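Local coordinates for protein transcriptional regulator, TetR family (Agrobacterium tumefaciens, PDB 2G7S) that probably binds operator DNA as a dimeric TetR-family transcriptional regulator, with a helical C-terminal domain that in relatives senses a small-molecule ligand, at residues L131-T136 against T153-A158; L82-A87 against T136-R141. All coordinates share one frame; numbering follows the deposited sequence.

Contact 1: residues L131-T136 against T153-A158; sequences LSDWLT and TARANA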
loop_
_atom_site.group_PDB
_atom_site.type_symbol
_atom_site.label_atom_id
_atom_site.label_comp_id
_atom_site.label_asym_id
_atom_site.label_seq_id
_atom_site.Cartn_x
_atom_site.Cartn_y
_atom_site.Cartn_z
ATOM N N LEU A 131 -1.883 -15.765 -1.865
ATOM C CA LEU A 131 -0.598 -15.512 -1.234
ATOM C C LEU A 131 -0.680 -15.782 0.263
ATOM O O LEU A 131 0.231 -16.417 0.821
ATOM C CB LEU A 131 -0.167 -14.063 -1.534
ATOM C CG LEU A 131 1.138 -13.642 -0.820
ATOM C CD1 LEU A 131 2.332 -14.519 -1.203
ATOM C CD2 LEU A 131 1.461 -12.211 -1.212
ATOM N N SER A 132 -1.750 -15.348 0.927
ATOM C CA SER A 132 -1.900 -15.646 2.355
ATOM C C SER A 132 -1.940 -17.166 2.571
ATOM O O SER A 132 -1.313 -17.690 3.518
ATOM C CB SER A 132 -3.195 -15.013 2.880
ATOM O OG SER A 132 -3.280 -15.312 4.276
ATOM N N ASP A 133 -2.641 -17.913 1.701
ATOM C CA ASP A 133 -2.702 -19.350 1.853
ATOM C C ASP A 133 -1.291 -19.947 1.727
ATOM O O ASP A 133 -0.986 -20.942 2.447
ATOM C CB ASP A 133 -3.611 -19.964 0.779
ATOM C CG ASP A 133 -5.100 -19.713 0.998
ATOM O OD1 ASP A 133 -5.506 -19.167 2.042
ATOM O OD2 ASP A 133 -5.843 -20.093 0.057
ATOM N N TRP A 134 -0.548 -19.498 0.720
ATOM C CA TRP A 134 0.808 -20.049 0.541
ATOM C C TRP A 134 1.675 -19.776 1.743
ATOM O O TRP A 134 2.357 -20.686 2.260
ATOM C CB TRP A 134 1.463 -19.474 -0.749
ATOM C CG TRP A 134 2.833 -20.065 -0.987
ATOM C CD1 TRP A 134 3.067 -21.329 -1.498
ATOM C CD2 TRP A 134 4.131 -19.485 -0.740
ATOM N NE1 TRP A 134 4.422 -21.568 -1.547
ATOM C CE2 TRP A 134 5.096 -20.452 -1.099
ATOM C CE3 TRP A 134 4.571 -18.267 -0.255
ATOM C CZ2 TRP A 134 6.476 -20.207 -1.023
ATOM C CZ3 TRP A 134 5.975 -18.036 -0.180
ATOM C CH2 TRP A 134 6.882 -19.024 -0.533
ATOM N N LEU A 135 1.721 -18.531 2.178
ATOM C CA LEU A 135 2.560 -18.192 3.345
ATOM C C LEU A 135 2.105 -19.002 4.578
ATOM O O LEU A 135 2.932 -19.410 5.396
ATOM C CB LEU A 135 2.426 -16.669 3.638
ATOM C CG LEU A 135 3.074 -15.783 2.580
ATOM C CD1 LEU A 135 2.597 -14.360 2.832
ATOM C CD2 LEU A 135 4.633 -15.852 2.666
ATOM N N THR A 136 0.803 -19.168 4.734
ATOM C CA THR A 136 0.286 -19.921 5.885
ATOM C C THR A 136 0.827 -21.344 5.834
ATOM O O THR A 136 1.277 -21.883 6.845
ATOM C CB THR A 136 -1.289 -19.935 5.880
ATOM O OG1 THR A 136 -1.769 -18.599 6.072
ATOM C CG2 THR A 136 -1.871 -20.856 6.998
ATOM N N THR A 153 -1.325 -17.968 15.488
ATOM C CA THR A 153 -1.435 -19.045 14.508
ATOM C C THR A 153 -0.588 -18.789 13.269
ATOM O O THR A 153 -0.166 -17.648 12.983
ATOM C CB THR A 153 -2.888 -19.127 14.041
ATOM O OG1 THR A 153 -3.248 -17.926 13.398
ATOM C CG2 THR A 153 -3.841 -19.390 15.264
ATOM N N ALA A 154 -0.400 -19.830 12.475
ATOM C CA ALA A 154 0.307 -19.647 11.205
ATOM C C ALA A 154 -0.441 -18.661 10.321
ATOM O O ALA A 154 0.206 -17.795 9.706
ATOM C CB ALA A 154 0.435 -20.978 10.487
ATOM N N ARG A 155 -1.772 -18.776 10.231
ATOM C CA ARG A 155 -2.505 -17.798 9.360
ATOM C C ARG A 155 -2.325 -16.369 9.854
ATOM O O ARG A 155 -2.117 -15.434 9.051
ATOM C CB ARG A 155 -4.002 -18.137 9.371
ATOM C CG ARG A 155 -4.884 -17.102 8.671
ATOM C CD ARG A 155 -4.639 -17.118 7.197
ATOM N NE ARG A 155 -5.280 -18.301 6.616
ATOM C CZ ARG A 155 -5.318 -18.577 5.296
ATOM N NH1 ARG A 155 -4.681 -17.790 4.401
ATOM N NH2 ARG A 155 -5.991 -19.635 4.860
ATOM N N ALA A 156 -2.384 -16.143 11.181
ATOM C CA ALA A 156 -2.222 -14.756 11.639
ATOM C C ALA A 156 -0.827 -14.229 11.324
ATOM O O ALA A 156 -0.648 -13.054 10.923
ATOM C CB ALA A 156 -2.446 -14.657 13.167
ATOM N N ASN A 157 0.174 -15.104 11.434
ATOM C CA ASN A 157 1.531 -14.688 11.055
ATOM C C ASN A 157 1.670 -14.477 9.551
ATOM O O ASN A 157 2.438 -13.587 9.130
ATOM C CB ASN A 157 2.541 -15.694 11.567
ATOM C CG ASN A 157 2.839 -15.449 13.047
ATOM O OD1 ASN A 157 3.694 -14.634 13.381
ATOM N ND2 ASN A 157 2.088 -16.138 13.932
ATOM N N ALA A 158 1.006 -15.296 8.756
ATOM C CA ALA A 158 1.018 -15.075 7.294
ATOM C C ALA A 158 0.425 -13.705 6.939
ATOM O O ALA A 158 0.918 -13.003 6.056
ATOM C CB ALA A 158 0.159 -16.162 6.609
#
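Ala158 sets its methyl group into the angle between Leu135 and Thr136, on the tightly packed side of the contact between helix 118-144 and helix 154-173. Ala158 CB lies 3.2 Å from Thr136 OG1 and 3.8 Å from Leu135 CB. The axes of the two short segments come within 8.3 Å. Small residues on the two sides of Arg155, Ala154 and Ala158, let the backbones approach, with Thr136 CA only 4.9 Å from Arg155 CA. Thr136 OG1 is turned back along its own helix, anti to the carbonyl carbon (chi1 -65°), and gives its proton to Ser132 O from above the carbonyl plane; Ser132 O also takes the ordinary helical bond from Thr136 N, so it holds two donors. Both helices belong to the all-helical C-terminal domain of the TetR family, and the segments cross at 125° just after the second helix has begun, with Thr153 as its N-cap: Thr153 OG1 accepts from Ala156 N. Toward solvent the packing gives way to polar contacts. Arg155 leaves its helix there with a chain bent at chi2 and chi3, which folds the guanidinium back over Thr136, whose OG1 faces one side of the group. Arg155 NH1 and NH2 both hold Asp133 OD1, each at 2.9 Å, end-on and within the guanidinium plane. The carboxylate is turned 62° from that plane, so NH1 meets the anti lone pair of OD1 while NH2 comes from above the carboxylate. Arg155 NH1 also donates to Ser132 OG at 2.8 Å, in plane. That hydroxyl bonds Glu159 as well, further along helix 154-173.

Contact 2: residues L82-A87 against T136-R141; sequences LEQLRA and TAVLER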
loop_
_atom_site.group_PDB
_atom_site.type_symbol
_atom_site.label_atom_id
_atom_site.label_comp_id
_atom_site.label_asym_id
_atom_site.label_seq_id
_atom_site.Cartn_x
_atom_site.Cartn_y
_atom_site.Cartn_z
ATOM N N LEU A 82 11.825 -22.054 6.259
ATOM C CA LEU A 82 12.376 -20.722 6.573
ATOM C C LEU A 82 13.126 -20.191 5.330
ATOM O O LEU A 82 13.049 -19.003 4.992
ATOM C CB LEU A 82 13.355 -20.818 7.762
ATOM C CG LEU A 82 14.178 -19.546 8.067
ATOM C CD1 LEU A 82 13.211 -18.522 8.574
ATOM C CD2 LEU A 82 15.325 -19.905 9.059
ATOM N N GLU A 83 13.848 -21.078 4.646
ATOM C CA GLU A 83 14.587 -20.653 3.459
ATOM C C GLU A 83 13.639 -20.371 2.311
ATOM O O GLU A 83 13.988 -19.545 1.440
ATOM C CB GLU A 83 15.639 -21.729 3.103
ATOM C CG GLU A 83 16.681 -21.834 4.238
ATOM C CD GLU A 83 17.429 -20.556 4.514
ATOM O OE1 GLU A 83 17.717 -19.803 3.555
ATOM O OE2 GLU A 83 17.690 -20.274 5.700
ATOM N N GLN A 84 12.453 -20.952 2.279
ATOM C CA GLN A 84 11.460 -20.548 1.250
ATOM C C GLN A 84 11.008 -19.104 1.507
ATOM O O GLN A 84 10.932 -18.311 0.541
ATOM C CB GLN A 84 10.220 -21.492 1.340
ATOM C CG GLN A 84 10.612 -22.944 0.867
ATOM C CD GLN A 84 9.520 -23.961 1.193
ATOM O OE1 GLN A 84 8.496 -23.659 1.830
ATOM N NE2 GLN A 84 9.732 -25.176 0.738
ATOM N N LEU A 85 10.754 -18.749 2.778
ATOM C CA LEU A 85 10.370 -17.351 3.054
ATOM C C LEU A 85 11.558 -16.421 2.724
ATOM O O LEU A 85 11.325 -15.316 2.169
ATOM C CB LEU A 85 9.966 -17.156 4.501
ATOM C CG LEU A 85 8.801 -18.035 4.925
ATOM C CD1 LEU A 85 8.636 -17.885 6.448
ATOM C CD2 LEU A 85 7.535 -17.553 4.204
ATOM N N ARG A 86 12.772 -16.837 3.056
ATOM C CA ARG A 86 13.908 -15.943 2.793
ATOM C C ARG A 86 14.066 -15.758 1.267
ATOM O O ARG A 86 14.400 -14.639 0.766
ATOM C CB ARG A 86 15.214 -16.587 3.313
ATOM C CG ARG A 86 16.414 -15.564 3.364
ATOM C CD ARG A 86 17.786 -16.259 3.670
ATOM N NE ARG A 86 17.639 -17.172 4.798
ATOM C CZ ARG A 86 17.590 -16.778 6.062
ATOM N NH1 ARG A 86 17.763 -15.472 6.353
ATOM N NH2 ARG A 86 17.376 -17.668 7.065
ATOM N N ALA A 87 13.837 -16.828 0.491
ATOM C CA ALA A 87 13.981 -16.705 -0.965
ATOM C C ALA A 87 12.872 -15.841 -1.559
ATOM O O ALA A 87 13.094 -15.129 -2.549
ATOM C CB ALA A 87 13.956 -18.107 -1.641
ATOM N N THR A 136 0.803 -19.168 4.734
ATOM C CA THR A 136 0.286 -19.921 5.885
ATOM C C THR A 136 0.827 -21.344 5.834
ATOM O O THR A 136 1.277 -21.883 6.845
ATOM C CB THR A 136 -1.289 -19.935 5.880
ATOM O OG1 THR A 136 -1.769 -18.599 6.072
ATOM C CG2 THR A 136 -1.871 -20.856 6.998
ATOM N N ALA A 137 0.764 -21.963 4.650
ATOM C CA ALA A 137 1.265 -23.339 4.510
ATOM C C ALA A 137 2.778 -23.417 4.756
ATOM O O ALA A 137 3.232 -24.400 5.388
ATOM C CB ALA A 137 0.863 -23.915 3.177
ATOM N N VAL A 138 3.566 -22.445 4.294
ATOM C CA VAL A 138 5.000 -22.465 4.540
ATOM C C VAL A 138 5.224 -22.352 6.049
ATOM O O VAL A 138 6.061 -23.121 6.626
ATOM C CB VAL A 138 5.684 -21.270 3.864
ATOM C CG1 VAL A 138 7.184 -21.186 4.274
ATOM C CG2 VAL A 138 5.512 -21.417 2.333
ATOM N N LEU A 139 4.523 -21.420 6.730
ATOM C CA LEU A 139 4.733 -21.291 8.172
ATOM C C LEU A 139 4.340 -22.607 8.921
ATOM O O LEU A 139 5.007 -23.014 9.874
ATOM C CB LEU A 139 3.930 -20.077 8.692
ATOM C CG LEU A 139 4.537 -18.748 8.192
ATOM C CD1 LEU A 139 3.499 -17.696 8.394
ATOM C CD2 LEU A 139 5.781 -18.384 9.004
ATOM N N GLU A 140 3.238 -23.202 8.475
ATOM C CA GLU A 140 2.783 -24.448 9.135
ATOM C C GLU A 140 3.860 -25.516 8.972
ATOM O O GLU A 140 4.128 -26.267 9.937
ATOM C CB GLU A 140 1.478 -24.938 8.507
ATOM C CG GLU A 140 0.305 -24.113 8.945
ATOM C CD GLU A 140 -0.948 -24.394 8.098
ATOM O OE1 GLU A 140 -0.830 -24.744 6.893
ATOM O OE2 GLU A 140 -2.078 -24.259 8.679
ATOM N N ARG A 141 4.428 -25.669 7.753
ATOM C CA ARG A 141 5.499 -26.683 7.545
ATOM C C ARG A 141 6.673 -26.334 8.425
ATOM O O ARG A 141 7.383 -27.220 8.946
ATOM C CB ARG A 141 5.916 -26.719 6.117
ATOM C CG ARG A 141 4.775 -27.298 5.229
ATOM C CD ARG A 141 5.325 -27.662 3.819
ATOM N NE ARG A 141 5.971 -26.556 3.141
ATOM C CZ ARG A 141 5.291 -25.683 2.342
ATOM N NH1 ARG A 141 3.953 -25.782 2.136
ATOM N NH2 ARG A 141 5.964 -24.703 1.732
#
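Leu85 and Val138 lie alongside each other, pointing opposite ways, where helix 81-98 meets helix 118-144 in the TetR-type C-terminal helical domain. The two segments run roughly antiparallel, 145° apart and 9.6 Å between axes, so side chains rather than backbones bridge the gap. Val138 CG1 stands anti to its backbone N and reaches Leu85 CG at 3.6 Å, with Leu85 CD2 almost as near. Leu85 CD1 meets Leu139 CD2 at 3.9 Å, the two leucine side chains nearly perpendicular. Beside this apolar patch lies a single polar link: Arg141 NH2 donates to Gln84 OE1 over 2.7 Å. Gln84 OE1 also rests against Val138 CG1, 3.7 Å away, so the bond is flanked by the valine.

In the next shell, the other end of the Gln84 amide is held by Ile78 O, which accepts from NE2; with both ends engaged, the flat group has its rotation fixed. Arg141, bent at chi3, lays one face of its guanidinium over Ala137 O and Val138 CA of its own helix, while Pro81 touches both Val138 and Arg141. Glu75 forms a long, weak ion pair with Arg141 NH1. Helix 180-192 completes the patch, Leu189 touching Leu85 and Ile192 touching Leu139. Amide and guanidinium planes stand 63° apart: Gln84 OE1 sits at the guanidinium edge, close to its plane, whereas Arg141 NH2 is tilted 22° from the amide carbonyl plane.

Overall arrangement
From the N terminus the chain first reaches 82-87, on helix 81-98, and goes on to helix 118-144, where 136-141 packs back on it and closes contact 2 across 48 intervening residues. Before that loop is complete the chain has passed through 131-136; this closes contact 1 with 153-158 after a further 16 residues, at the start of helix 154-173. The two loops therefore cross and share Thr136. Helix 118-144 serves both contacts, whose centres lie about 9 Å apart. Leu139 CD1 packs against Ala158 N and Leu135 CD2 against Leu85 CD2, joining both interfaces within the C-terminal domain.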